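PDB 6CUL: pyoverdine synthetase F from Pseudomonas aeruginosa PAO1, which is a single-chain alpha/beta protein with a Rossmann-like core, built around a seven-stranded mixed sheet. Local coordinates for residues S11-A16 / V106-R111. Sequence-based numbering, arbitrary orientation.
Sequences SLRNAA and VPSTYR. With CIT (citric acid), chain J.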
ATOM      1  N   SER A  11      -2.629  -5.860  -2.445  1.00 44.78           N
ATOM      2  CA  SER A  11      -3.496  -6.919  -2.140  1.00 37.26           C
ATOM      3  C   SER A  11      -4.850  -6.291  -2.021  1.00 39.55           C
ATOM      4  O   SER A  11      -5.030  -5.573  -1.117  1.00 37.64           O
ATOM      5  CB  SER A  11      -3.151  -7.473  -0.771  1.00 33.18           C
ATOM      6  OG  SER A  11      -2.003  -8.225  -0.744  1.00 38.44           O
ATOM      7  N   LEU A  12      -5.820  -6.653  -2.832  1.00 30.68           N
ATOM      8  CA  LEU A  12      -7.136  -6.086  -2.742  1.00 34.05           C
ATOM      9  C   LEU A  12      -7.769  -6.209  -1.355  1.00 33.55           C
ATOM     10  O   LEU A  12      -8.449  -5.344  -0.951  1.00 30.60           O
ATOM     11  CB  LEU A  12      -8.058  -6.757  -3.729  1.00 32.59           C
ATOM     12  CG  LEU A  12      -7.832  -6.516  -5.198  1.00 33.05           C
ATOM     13  CD1 LEU A  12      -8.828  -7.238  -6.023  1.00 41.40           C
ATOM     14  CD2 LEU A  12      -7.860  -5.059  -5.559  1.00 30.91           C
ATOM     15  N   ARG A  13      -7.500  -7.281  -0.649  1.00 36.31           N
ATOM     16  CA  ARG A  13      -8.022  -7.484   0.654  1.00 27.35           C
ATOM     17  C   ARG A  13      -7.591  -6.391   1.633  1.00 28.92           C
ATOM     18  O   ARG A  13      -8.323  -6.076   2.478  1.00 27.24           O
ATOM     19  CB  ARG A  13      -7.706  -8.889   1.140  1.00 29.14           C
ATOM     20  CG  ARG A  13      -6.267  -9.344   1.144  1.00 32.69           C
ATOM     21  CD  ARG A  13      -6.168 -10.847   1.065  1.00 27.20           C
ATOM     22  NE  ARG A  13      -4.847 -11.371   1.084  1.00 17.49           N
ATOM     23  CZ  ARG A  13      -3.984 -11.262   0.121  1.00 22.84           C
ATOM     24  NH1 ARG A  13      -4.277 -10.664  -0.976  1.00 24.04           N
ATOM     25  NH2 ARG A  13      -2.826 -11.755   0.271  1.00 30.86           N
ATOM     26  N   ASN A  14      -6.373  -5.906   1.500  1.00 29.50           N
ATOM     27  CA  ASN A  14      -5.857  -4.834   2.266  1.00 28.91           C
ATOM     28  C   ASN A  14      -6.568  -3.512   1.977  1.00 34.14           C
ATOM     29  O   ASN A  14      -6.726  -2.745   2.819  1.00 34.44           O
ATOM     30  CB  ASN A  14      -4.385  -4.729   2.070  1.00 40.21           C
ATOM     31  CG  ASN A  14      -3.776  -3.683   2.937  1.00 34.04           C
ATOM     32  OD1 ASN A  14      -3.325  -2.720   2.467  1.00 38.97           O
ATOM     33  ND2 ASN A  14      -3.835  -3.862   4.198  1.00 26.15           N
ATOM     34  N   ALA A  15      -6.901  -3.256   0.753  1.00 30.53           N
ATOM     35  CA  ALA A  15      -7.668  -2.114   0.403  1.00 26.72           C
ATOM     36  C   ALA A  15      -9.078  -2.132   0.965  1.00 28.67           C
ATOM     37  O   ALA A  15      -9.610  -1.126   1.194  1.00 22.66           O
ATOM     38  CB  ALA A  15      -7.657  -1.899  -1.068  1.00 31.89           C
ATOM     39  N   ALA A  16      -9.710  -3.269   1.057  1.00 34.15           N
ATOM     40  CA  ALA A  16     -11.024  -3.376   1.655  1.00 24.90           C
ATOM     41  C   ALA A  16     -11.007  -3.062   3.132  1.00 21.27           C
ATOM     42  O   ALA A  16     -11.870  -2.389   3.583  1.00 26.78           O
ATOM     43  CB  ALA A  16     -11.634  -4.716   1.431  1.00 18.93           C
ATOM     44  N   VAL A 106      -1.572 -12.070  -9.980  1.00 46.52           N
ATOM     45  CA  VAL A 106      -0.455 -12.966  -9.943  1.00 45.95           C
ATOM     46  C   VAL A 106      -0.733 -13.579  -8.574  1.00 45.30           C
ATOM     47  O   VAL A 106      -0.056 -13.309  -7.641  1.00 51.76           O
ATOM     48  CB  VAL A 106       0.887 -12.293 -10.017  1.00 45.45           C
ATOM     49  CG1 VAL A 106       1.968 -13.196  -9.489  1.00 53.55           C
ATOM     50  CG2 VAL A 106       1.194 -11.897 -11.401  1.00 36.02           C
ATOM     51  N   PRO A 107      -1.725 -14.454  -8.501  1.00 44.22           N
ATOM     52  CA  PRO A 107      -2.144 -14.946  -7.202  1.00 44.68           C
ATOM     53  C   PRO A 107      -1.169 -15.735  -6.347  1.00 46.57           C
ATOM     54  O   PRO A 107      -0.606 -16.632  -6.817  1.00 40.14           O
ATOM     55  CB  PRO A 107      -3.345 -15.806  -7.547  1.00 48.21           C
ATOM     56  CG  PRO A 107      -3.714 -15.443  -8.915  1.00 48.82           C
ATOM     57  CD  PRO A 107      -2.474 -15.069  -9.583  1.00 42.20           C
ATOM     58  N   SER A 108      -1.044 -15.358  -5.080  1.00 48.08           N
ATOM     59  CA  SER A 108      -0.257 -16.049  -4.102  1.00 39.83           C
ATOM     60  C   SER A 108      -1.055 -17.160  -3.505  1.00 37.01           C
ATOM     61  O   SER A 108      -1.333 -17.189  -2.349  1.00 33.04           O
ATOM     62  CB  SER A 108       0.215 -15.149  -2.964  1.00 36.45           C
ATOM     63  OG  SER A 108      -0.754 -14.366  -2.393  1.00 42.59           O
ATOM     64  N   THR A 109      -1.358 -18.087  -4.397  1.00 40.96           N
ATOM     65  CA  THR A 109      -2.059 -19.343  -4.191  1.00 32.72           C
ATOM     66  C   THR A 109      -1.380 -20.281  -3.200  1.00 34.47           C
ATOM     67  O   THR A 109      -2.018 -20.895  -2.436  1.00 30.41           O
ATOM     68  CB  THR A 109      -2.164 -20.037  -5.483  1.00 29.33           C
ATOM     69  OG1 THR A 109      -0.894 -20.029  -6.120  1.00 33.47           O
ATOM     70  CG2 THR A 109      -3.110 -19.332  -6.258  1.00 39.66           C
ATOM     71  N   TYR A 110      -0.080 -20.172  -3.098  1.00 37.28           N
ATOM     72  CA  TYR A 110       0.726 -20.896  -2.202  1.00 28.80           C
ATOM     73  C   TYR A 110       0.222 -20.735  -0.815  1.00 36.59           C
ATOM     74  O   TYR A 110       0.488 -21.568  -0.043  1.00 38.58           O
ATOM     75  CB  TYR A 110       2.179 -20.404  -2.283  1.00 34.02           C
ATOM     76  CG  TYR A 110       2.498 -19.081  -1.609  1.00 34.34           C
ATOM     77  CD1 TYR A 110       2.711 -19.027  -0.264  1.00 33.10           C
ATOM     78  CD2 TYR A 110       2.623 -17.919  -2.324  1.00 28.55           C
ATOM     79  CE1 TYR A 110       3.010 -17.880   0.357  1.00 34.11           C
ATOM     80  CE2 TYR A 110       2.928 -16.738  -1.716  1.00 35.30           C
ATOM     81  CZ  TYR A 110       3.120 -16.729  -0.359  1.00 35.49           C
ATOM     82  OH  TYR A 110       3.383 -15.599   0.320  1.00 34.19           O
ATOM     83  N   ARG A 111      -0.496 -19.692  -0.519  1.00 41.94           N
ATOM     84  CA  ARG A 111      -1.090 -19.511   0.770  1.00 36.91           C
ATOM     85  C   ARG A 111      -2.152 -20.584   1.133  1.00 39.29           C
ATOM     86  O   ARG A 111      -2.411 -20.739   2.254  1.00 39.12           O
ATOM     87  CB  ARG A 111      -1.609 -18.098   0.931  1.00 39.78           C
ATOM     88  CG  ARG A 111      -0.579 -17.027   1.130  1.00 25.88           C
ATOM     89  CD  ARG A 111      -1.194 -15.685   1.255  1.00 25.36           C
ATOM     90  NE  ARG A 111      -2.027 -15.337   0.138  1.00 29.51           N
ATOM     91  CZ  ARG A 111      -3.282 -14.981   0.178  1.00 22.45           C
ATOM     92  NH1 ARG A 111      -3.907 -14.895   1.269  1.00 22.67           N
ATOM     93  NH2 ARG A 111      -3.878 -14.682  -0.913  1.00 35.14           N
TER
HETATM   94  C1  CIT J 302      -0.615 -13.018   7.323  1.00 28.06           C
HETATM   95  O1  CIT J 302       0.624 -12.845   7.311  1.00 33.87           O
HETATM   96  O2  CIT J 302      -1.356 -12.162   7.847  1.00 18.09           O
HETATM   97  C2  CIT J 302      -1.200 -14.273   6.713  1.00 32.96           C
HETATM   98  C3  CIT J 302      -2.169 -13.999   5.554  1.00 32.68           C
HETATM   99  O7  CIT J 302      -3.385 -13.552   6.197  1.00 28.05           O
HETATM  100  C4  CIT J 302      -1.731 -12.917   4.570  1.00 29.45           C
HETATM  101  C5  CIT J 302      -2.821 -12.599   3.547  1.00 32.00           C
HETATM  102  O3  CIT J 302      -2.518 -12.501   2.343  1.00 25.54           O
HETATM  103  O4  CIT J 302      -4.025 -12.418   3.854  1.00 24.87           O
HETATM  104  C6  CIT J 302      -2.331 -15.307   4.775  1.00 29.61           C
HETATM  105  O5  CIT J 302      -1.442 -16.182   4.844  1.00 29.99           O
HETATM  106  O6  CIT J 302      -3.345 -15.554   4.079  1.00 23.21           O
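Arg13, on the first turn of helix 12-17, meets Arg111 where the two connections that follow strands 6-9 and 103-105 of the Rossmann-like sheet come together. Residues 11-16 start this short helix with Ser11 at its N-cap position, and the bond from Asn14 N to Ser11 O (3.0 Å) lies within its opening turn. Residues 106-111 run as loop through an inverse gamma turn centred on Ser108, then enter a 3-10 turn at Thr109. The backbones stay apart; two long side chains bridge the distance, reaching in from opposite directions.

Their guanidinium groups stack face to face but offset, with centres 3.8 Å apart and planes inclined by 17°. NH2 of Arg13 sits over the middle of the other group, 3.3 Å from Arg111 CZ. Arg13 gets there with CG tucked between its backbone N and carbonyl carbon (chi1 55°) and the chain drawn out straight from CG to NE. Arg111 instead bends at chi3 (-56°), which accompanies a bond from its NE to Ser108 OG of 3.0 Å, tilted somewhat from the guanidinium plane.

Arg13 NH1 forms salt bridges with Asp61 and Asp62, Arg111 NH2 pairs with Asp69, and Asp61 also takes a hydrogen bond with Ser108 OG. These carboxylates and a citric acid molecule surround the pair, and probably balance its charge and help hold the two groups stacked. The site borders the pocket of the bound N-(4-{[(2-amino-4-oxo-1,4-dihydroquinazolin-6-yl)methyl]amino}benzene-1-carbonyl)-D-glutamic acid (FGD), which Thr109 and Tyr110 help line.

The citric acid, probably from the crystallisation liquor, spans the pair and also bonds to Arg68. Arg13 NE donates to O4 of a terminal carboxylate at 3.1 Å in a nearly straight bond, while Arg111 NH1 reaches O6 of the central carboxylate at 2.9 Å.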